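Local coordinates for protein exosome complex component Rrp42 (Methanothermobacter thermautotrophicus, PDB 2WNR) that is probably a non-catalytic exosome component that takes part in RNA degradation by helping to structure the active site of its Rrp41 partner, at residues A[49-54]-A[159-164]; A[62-67]-A[135-140]. All coordinates share one frame; numbering follows the deposited sequence.

Interaction 1: A[49-54]-A[159-164]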
ATOM      1  N   GLY A  49      14.951 -14.627 -21.536  1.00 20.11           N
ATOM      2  CA  GLY A  49      14.098 -15.602 -22.194  1.00 19.17           C
ATOM      3  C   GLY A  49      12.738 -14.962 -22.311  1.00 19.30           C
ATOM      4  O   GLY A  49      12.350 -14.190 -21.441  1.00 20.40           O
ATOM      5  N   SER A  50      12.024 -15.260 -23.389  1.00 19.78           N
ATOM      6  CA  SER A  50      10.689 -14.709 -23.610  1.00 20.19           C
ATOM      7  C   SER A  50       9.885 -15.562 -24.576  1.00 20.48           C
ATOM      8  O   SER A  50      10.458 -16.297 -25.378  1.00 20.35           O
ATOM      9  CB  SER A  50      10.774 -13.276 -24.140  1.00 20.56           C
ATOM     10  OG  SER A  50      11.522 -13.206 -25.344  1.00 22.12           O
ATOM     11  N   SER A  51       8.560 -15.451 -24.503  1.00 19.60           N
ATOM     12  CA  SER A  51       7.661 -16.178 -25.402  1.00 21.01           C
ATOM     13  C   SER A  51       6.333 -15.462 -25.597  1.00 20.88           C
ATOM     14  O   SER A  51       5.902 -14.703 -24.749  1.00 21.91           O
ATOM     15  CB  SER A  51       7.400 -17.597 -24.882  1.00 21.95           C
ATOM     16  OG  SER A  51       6.566 -17.589 -23.731  1.00 24.55           O
ATOM     17  N   ARG A  52       5.696 -15.713 -26.729  1.00 21.44           N
ATOM     18  CA  ARG A  52       4.356 -15.212 -27.006  1.00 22.35           C
ATOM     19  C   ARG A  52       3.506 -16.406 -27.434  1.00 22.30           C
ATOM     20  O   ARG A  52       3.782 -17.038 -28.463  1.00 23.18           O
ATOM     21  CB  ARG A  52       4.396 -14.130 -28.095  1.00 21.98           C
ATOM     22  CG  ARG A  52       3.044 -13.535 -28.448  1.00 25.01           C
ATOM     23  CD  ARG A  52       3.051 -12.885 -29.832  1.00 33.70           C
ATOM     24  NE  ARG A  52       2.929 -11.426 -29.785  1.00 41.59           N
ATOM     25  CZ  ARG A  52       3.858 -10.563 -30.196  1.00 46.43           C
ATOM     26  NH1 ARG A  52       5.008 -10.993 -30.703  1.00 49.06           N
ATOM     27  NH2 ARG A  52       3.632  -9.258 -30.108  1.00 47.09           N
ATOM     28  N   VAL A  53       2.497 -16.732 -26.628  1.00 21.76           N
ATOM     29  CA  VAL A  53       1.593 -17.840 -26.942  1.00 21.85           C
ATOM     30  C   VAL A  53       0.185 -17.343 -27.272  1.00 22.53           C
ATOM     31  O   VAL A  53      -0.377 -16.495 -26.574  1.00 22.77           O
ATOM     32  CB  VAL A  53       1.543 -18.895 -25.807  1.00 21.15           C
ATOM     33  CG1 VAL A  53       0.394 -19.880 -26.019  1.00 21.04           C
ATOM     34  CG2 VAL A  53       2.841 -19.647 -25.744  1.00 24.00           C
ATOM     35  N   LYS A  54      -0.362 -17.868 -28.361  1.00 22.51           N
ATOM     36  CA  LYS A  54      -1.749 -17.634 -28.728  1.00 21.80           C
ATOM     37  C   LYS A  54      -2.481 -18.967 -28.728  1.00 22.11           C
ATOM     38  O   LYS A  54      -2.092 -19.907 -29.421  1.00 22.47           O
ATOM     39  CB  LYS A  54      -1.859 -16.962 -30.094  1.00 20.91           C
ATOM     40  CG  LYS A  54      -1.528 -15.483 -30.094  1.00 20.99           C
ATOM     41  CD  LYS A  54      -1.868 -14.826 -31.437  1.00 23.47           C
ATOM     42  CE  LYS A  54      -3.374 -14.623 -31.581  1.00 27.77           C
ATOM     43  NZ  LYS A  54      -3.755 -13.946 -32.854  1.00 28.31           N
ATOM     44  N   VAL A 159       6.638 -22.318 -19.802  1.00 23.91           N
ATOM     45  CA  VAL A 159       7.521 -23.402 -20.208  1.00 23.00           C
ATOM     46  C   VAL A 159       8.334 -22.991 -21.433  1.00 22.79           C
ATOM     47  O   VAL A 159       9.562 -23.152 -21.448  1.00 24.48           O
ATOM     48  CB  VAL A 159       6.760 -24.741 -20.433  1.00 22.98           C
ATOM     49  CG1 VAL A 159       7.641 -25.770 -21.126  1.00 21.53           C
ATOM     50  CG2 VAL A 159       6.299 -25.312 -19.101  1.00 22.81           C
ATOM     51  N   ALA A 160       7.658 -22.440 -22.442  1.00 21.14           N
ATOM     52  CA  ALA A 160       8.339 -22.008 -23.660  1.00 20.86           C
ATOM     53  C   ALA A 160       9.431 -20.986 -23.336  1.00 20.87           C
ATOM     54  O   ALA A 160      10.575 -21.131 -23.779  1.00 21.48           O
ATOM     55  CB  ALA A 160       7.348 -21.447 -24.673  1.00 19.47           C
ATOM     56  N   ALA A 161       9.082 -19.977 -22.536  1.00 19.93           N
ATOM     57  CA  ALA A 161      10.021 -18.920 -22.174  1.00 21.09           C
ATOM     58  C   ALA A 161      11.243 -19.463 -21.422  1.00 22.13           C
ATOM     59  O   ALA A 161      12.370 -19.010 -21.632  1.00 20.62           O
ATOM     60  CB  ALA A 161       9.319 -17.855 -21.364  1.00 20.74           C
ATOM     61  N   LEU A 162      11.008 -20.445 -20.559  1.00 22.52           N
ATOM     62  CA  LEU A 162      12.072 -21.056 -19.775  1.00 21.86           C
ATOM     63  C   LEU A 162      13.074 -21.780 -20.660  1.00 22.71           C
ATOM     64  O   LEU A 162      14.280 -21.744 -20.410  1.00 22.07           O
ATOM     65  CB  LEU A 162      11.497 -22.025 -18.741  1.00 21.99           C
ATOM     66  CG  LEU A 162      10.833 -21.377 -17.526  1.00 19.23           C
ATOM     67  CD1 LEU A 162      10.042 -22.381 -16.708  1.00 20.60           C
ATOM     68  CD2 LEU A 162      11.784 -20.581 -16.676  1.00 17.65           C
ATOM     69  N   LEU A 163      12.557 -22.442 -21.688  1.00 22.29           N
ATOM     70  CA  LEU A 163      13.380 -23.147 -22.656  1.00 22.31           C
ATOM     71  C   LEU A 163      14.197 -22.167 -23.502  1.00 22.16           C
ATOM     72  O   LEU A 163      15.325 -22.470 -23.919  1.00 21.34           O
ATOM     73  CB  LEU A 163      12.468 -23.977 -23.542  1.00 22.04           C
ATOM     74  CG  LEU A 163      12.230 -25.467 -23.275  1.00 22.75           C
ATOM     75  CD1 LEU A 163      12.851 -26.071 -21.988  1.00 23.40           C
ATOM     76  CD2 LEU A 163      10.795 -25.898 -23.517  1.00 21.50           C
ATOM     77  N   ASP A 164      13.610 -20.993 -23.739  1.00 22.01           N
ATOM     78  CA  ASP A 164      14.230 -19.931 -24.517  1.00 21.41           C
ATOM     79  C   ASP A 164      15.285 -19.166 -23.720  1.00 20.83           C
ATOM     80  O   ASP A 164      16.098 -18.447 -24.295  1.00 21.31           O
ATOM     81  CB  ASP A 164      13.157 -18.957 -25.007  1.00 21.10           C
ATOM     82  CG  ASP A 164      13.725 -17.862 -25.896  1.00 22.36           C
ATOM     83  OD1 ASP A 164      14.193 -18.186 -27.013  1.00 21.84           O
ATOM     84  OD2 ASP A 164      13.700 -16.685 -25.474  1.00 20.59           O
TER
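Ser50 and Asp164 supply the hydrogen bond that joins strand 49-54 to helix segment 159-164. Ser50 N donates a hydrogen bond to Asp164 OD2 (3.0 Å, N-H...O angle 161°). OD2 is met on its anti side, 16° out of the carboxylate plane. Asp164 CG stands anti to its own backbone N (chi1 -177°), a torsion that swings the carboxylate toward the strand. The same OD2 takes a weak hydrogen bond from Gly42 N, and OD1 a weak one from Thr41 OG1.

The remaining contact is close packing of small groups. Ser51 points at the helix and lays its CB 3.9 Å from Ala160 CB, while its OG passes 3.6 Å from Ala161 CB; that hydroxyl is hydrogen-bonded to Ala157 O, one turn earlier. Ala161 CB also sits 4.0 Å from Ser50 C, against the backbone itself. Gly49 CA lies 3.5 Å from Asp164 OD2, with no side chain intervening, and the axes of the two segments come within 5.9 Å. An alanine in place of Asp164 would probably leave Ser50 N without this acceptor and the strand backbone tied less firmly to the helix.

The chemistry thus implies a buried strand-helix seam where serine, alanine and glycine permit closeness and a carboxylate grips the Ser50 N-H, with a weaker hold on Gly42 N.

Interaction 2: A[62-67]-A[135-140]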
ATOM      1  N   VAL A  62       5.287 -13.993 -21.988  1.00 20.73           N
ATOM      2  CA  VAL A  62       6.029 -14.288 -20.776  1.00 21.90           C
ATOM      3  C   VAL A  62       7.477 -13.864 -20.936  1.00 22.82           C
ATOM      4  O   VAL A  62       8.089 -14.108 -21.964  1.00 25.91           O
ATOM      5  CB  VAL A  62       5.947 -15.788 -20.393  1.00 21.91           C
ATOM      6  CG1 VAL A  62       6.832 -16.096 -19.192  1.00 22.10           C
ATOM      7  CG2 VAL A  62       4.518 -16.184 -20.097  1.00 18.58           C
ATOM      8  N   GLY A  63       8.017 -13.215 -19.918  1.00 22.58           N
ATOM      9  CA  GLY A  63       9.432 -12.907 -19.890  1.00 22.70           C
ATOM     10  C   GLY A  63      10.088 -13.581 -18.702  1.00 23.02           C
ATOM     11  O   GLY A  63       9.476 -13.719 -17.638  1.00 23.96           O
ATOM     12  N   VAL A  64      11.332 -14.011 -18.892  1.00 22.79           N
ATOM     13  CA  VAL A  64      12.118 -14.589 -17.813  1.00 22.86           C
ATOM     14  C   VAL A  64      13.315 -13.674 -17.567  1.00 23.57           C
ATOM     15  O   VAL A  64      14.143 -13.476 -18.457  1.00 23.69           O
ATOM     16  CB  VAL A  64      12.597 -16.031 -18.127  1.00 22.04           C
ATOM     17  CG1 VAL A  64      13.343 -16.607 -16.930  1.00 20.40           C
ATOM     18  CG2 VAL A  64      11.441 -16.935 -18.487  1.00 19.51           C
ATOM     19  N   LYS A  65      13.392 -13.116 -16.358  1.00 23.91           N
ATOM     20  CA  LYS A  65      14.441 -12.163 -15.996  1.00 23.75           C
ATOM     21  C   LYS A  65      15.231 -12.667 -14.797  1.00 22.61           C
ATOM     22  O   LYS A  65      14.738 -12.624 -13.672  1.00 21.68           O
ATOM     23  CB  LYS A  65      13.844 -10.781 -15.692  1.00 24.16           C
ATOM     24  CG  LYS A  65      13.177 -10.085 -16.884  1.00 25.15           C
ATOM     25  CD  LYS A  65      14.169  -9.726 -17.991  1.00 22.30           C
ATOM     26  CE  LYS A  65      15.033  -8.522 -17.634  1.00 20.99           C
ATOM     27  NZ  LYS A  65      15.917  -8.135 -18.777  1.00 22.60           N
ATOM     28  N   PRO A  66      16.458 -13.163 -15.043  1.00 22.24           N
ATOM     29  CA  PRO A  66      17.346 -13.677 -14.011  1.00 22.83           C
ATOM     30  C   PRO A  66      18.001 -12.557 -13.220  1.00 22.88           C
ATOM     31  O   PRO A  66      18.330 -11.503 -13.768  1.00 22.73           O
ATOM     32  CB  PRO A  66      18.408 -14.409 -14.816  1.00 23.22           C
ATOM     33  CG  PRO A  66      18.459 -13.670 -16.087  1.00 23.75           C
ATOM     34  CD  PRO A  66      17.044 -13.329 -16.381  1.00 23.15           C
ATOM     35  N   GLN A  67      18.200 -12.802 -11.937  1.00 23.24           N
ATOM     36  CA  GLN A  67      18.746 -11.799 -11.047  1.00 23.38           C
ATOM     37  C   GLN A  67      19.456 -12.494  -9.891  1.00 22.23           C
ATOM     38  O   GLN A  67      19.136 -13.640  -9.547  1.00 20.28           O
ATOM     39  CB  GLN A  67      17.610 -10.934 -10.528  1.00 23.40           C
ATOM     40  CG  GLN A  67      18.029  -9.617  -9.920  1.00 26.80           C
ATOM     41  CD  GLN A  67      16.836  -8.833  -9.443  1.00 28.20           C
ATOM     42  OE1 GLN A  67      15.859  -8.666 -10.179  1.00 31.63           O
ATOM     43  NE2 GLN A  67      16.895  -8.357  -8.205  1.00 31.14           N
ATOM     44  N   TRP A 135      20.802 -17.506  -8.276  1.00 20.59           N
ATOM     45  CA  TRP A 135      20.036 -16.952  -9.379  1.00 21.14           C
ATOM     46  C   TRP A 135      18.542 -16.918  -9.053  1.00 21.54           C
ATOM     47  O   TRP A 135      17.952 -17.929  -8.674  1.00 22.33           O
ATOM     48  CB  TRP A 135      20.279 -17.738 -10.671  1.00 20.71           C
ATOM     49  CG  TRP A 135      21.490 -17.308 -11.448  1.00 23.36           C
ATOM     50  CD1 TRP A 135      22.591 -18.063 -11.724  1.00 22.85           C
ATOM     51  CD2 TRP A 135      21.716 -16.033 -12.064  1.00 23.20           C
ATOM     52  NE1 TRP A 135      23.491 -17.341 -12.467  1.00 22.52           N
ATOM     53  CE2 TRP A 135      22.980 -16.092 -12.693  1.00 24.04           C
ATOM     54  CE3 TRP A 135      20.970 -14.846 -12.149  1.00 23.58           C
ATOM     55  CZ2 TRP A 135      23.524 -15.011 -13.394  1.00 23.24           C
ATOM     56  CZ3 TRP A 135      21.514 -13.764 -12.847  1.00 24.06           C
ATOM     57  CH2 TRP A 135      22.783 -13.859 -13.458  1.00 24.46           C
ATOM     58  N   MET A 136      17.942 -15.746  -9.199  1.00 20.47           N
ATOM     59  CA  MET A 136      16.503 -15.609  -9.014  1.00 21.15           C
ATOM     60  C   MET A 136      15.837 -15.408 -10.365  1.00 20.14           C
ATOM     61  O   MET A 136      16.119 -14.432 -11.073  1.00 20.14           O
ATOM     62  CB  MET A 136      16.185 -14.433  -8.100  1.00 22.08           C
ATOM     63  CG  MET A 136      16.710 -14.595  -6.689  1.00 24.48           C
ATOM     64  SD  MET A 136      16.239 -13.236  -5.608  1.00 30.74           S
ATOM     65  CE  MET A 136      17.159 -11.859  -6.318  1.00 28.19           C
ATOM     66  N   LEU A 137      14.971 -16.348 -10.722  1.00 19.14           N
ATOM     67  CA  LEU A 137      14.259 -16.305 -11.995  1.00 20.22           C
ATOM     68  C   LEU A 137      12.895 -15.662 -11.829  1.00 19.17           C
ATOM     69  O   LEU A 137      11.997 -16.274 -11.255  1.00 18.42           O
ATOM     70  CB  LEU A 137      14.085 -17.722 -12.539  1.00 20.52           C
ATOM     71  CG  LEU A 137      15.095 -18.365 -13.484  1.00 21.08           C
ATOM     72  CD1 LEU A 137      16.531 -17.919 -13.268  1.00 19.86           C
ATOM     73  CD2 LEU A 137      14.972 -19.875 -13.358  1.00 19.88           C
ATOM     74  N   PHE A 138      12.744 -14.432 -12.314  1.00 18.99           N
ATOM     75  CA  PHE A 138      11.428 -13.776 -12.320  1.00 20.34           C
ATOM     76  C   PHE A 138      10.645 -14.196 -13.551  1.00 19.73           C
ATOM     77  O   PHE A 138      10.916 -13.747 -14.659  1.00 19.97           O
ATOM     78  CB  PHE A 138      11.553 -12.251 -12.284  1.00 19.52           C
ATOM     79  CG  PHE A 138      11.999 -11.705 -10.958  1.00 21.78           C
ATOM     80  CD1 PHE A 138      11.065 -11.360  -9.985  1.00 18.60           C
ATOM     81  CD2 PHE A 138      13.352 -11.530 -10.676  1.00 21.69           C
ATOM     82  CE1 PHE A 138      11.475 -10.848  -8.742  1.00 17.25           C
ATOM     83  CE2 PHE A 138      13.761 -11.018  -9.448  1.00 21.51           C
ATOM     84  CZ  PHE A 138      12.812 -10.678  -8.481  1.00 23.20           C
ATOM     85  N   LEU A 139       9.690 -15.088 -13.357  1.00 21.31           N
ATOM     86  CA  LEU A 139       8.765 -15.447 -14.413  1.00 22.80           C
ATOM     87  C   LEU A 139       7.607 -14.446 -14.395  1.00 22.84           C
ATOM     88  O   LEU A 139       6.843 -14.403 -13.433  1.00 24.08           O
ATOM     89  CB  LEU A 139       8.261 -16.871 -14.200  1.00 22.79           C
ATOM     90  CG  LEU A 139       9.155 -18.054 -14.593  1.00 21.50           C
ATOM     91  CD1 LEU A 139      10.635 -17.816 -14.350  1.00 22.57           C
ATOM     92  CD2 LEU A 139       8.716 -19.286 -13.847  1.00 19.19           C
ATOM     93  N   ASP A 140       7.507 -13.632 -15.441  1.00 22.24           N
ATOM     94  CA  ASP A 140       6.465 -12.610 -15.534  1.00 23.42           C
ATOM     95  C   ASP A 140       5.483 -12.867 -16.686  1.00 23.59           C
ATOM     96  O   ASP A 140       5.849 -12.833 -17.864  1.00 26.31           O
ATOM     97  CB  ASP A 140       7.082 -11.215 -15.636  1.00 22.83           C
ATOM     98  CG  ASP A 140       7.589 -10.709 -14.301  1.00 29.06           C
ATOM     99  OD1 ASP A 140       6.751 -10.561 -13.377  1.00 28.12           O
ATOM    100  OD2 ASP A 140       8.815 -10.448 -14.180  1.00 22.25           O
TER
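Phe138 and Gln67 meet on one face of the antiparallel pair formed by strands 62-67 and 135-140. Gln67 CG is anti to its backbone N (chi1 -163°) and the chain stays extended beyond it, which carries the amide obliquely across toward the ring; OE1 is its nearest atom, 3.2 Å from Phe138 CE2, and the amide and ring planes are turned only 27° apart. At the ring's edge, in its plane, are Lys65 O and Gln67 CB. Met136 slants past the same glutamine, its CE 4.0 Å from Gln67 NE2.

The opposite face is apolar. Val64 and Leu139 lie side by side and point the same way, with Val64 CG1 3.9 Å from Leu139 CD1; Val64 CG1 also reaches toward Leu137. Helix 150-164 covers this face, Ala161 touching Val64 and Thr158 touching Leu139, an arrangement of helix on sheet that belongs to the S5-like fold of the RNase PH family. Farther along, Pro66 CB comes 3.7 Å from Trp135 CE3 at an oblique approach, while Gln67 N lies in the indole plane at its edge.

The backbone bonds run in the same register. Gly63 with Asp140, Lys65 with Phe138 and Gln67 with Met136 are hydrogen-bonded pairs; Asp140 N to Gly63 O is the straightest bond, 3.0 Å at 175°, and Gln67 N to Met136 O is weak. Val64 with Leu139 and Pro66 with Leu137 are non-hydrogen-bonded pairs. Beyond the Phe138 face sits the chain of another protein: a basic side chain of that chain forms a salt bridge with Asp140 OD1, and the backbone of that chain accepts a hydrogen bond from Lys65 NZ, which also forms a salt bridge with Glu48 OE1 of its own chain.

Overall arrangement
Interactions 1 and 2 have centres 12 Å apart and share one mixed sheet within domain 1 of the 3' exoribonuclease family. Strands 49-55 and 58-69 follow each other in the chain and are neighbours in that sheet, as the approach of Gly49 O to Val64 N at 2.8 Å, a probable hydrogen bond, bears out. Because 62-67 and 135-140 both lie between 49-54 and 159-164 in the chain, interaction 2 is nested inside the loop closed by interaction 1. Ala161 CB, 3.7 Å from Val64 CG2, bridges both contacts from the helix. Interaction 1 holds the helix on one face; interaction 2 continues the sheet, whose other face meets another protein chain of the exosome.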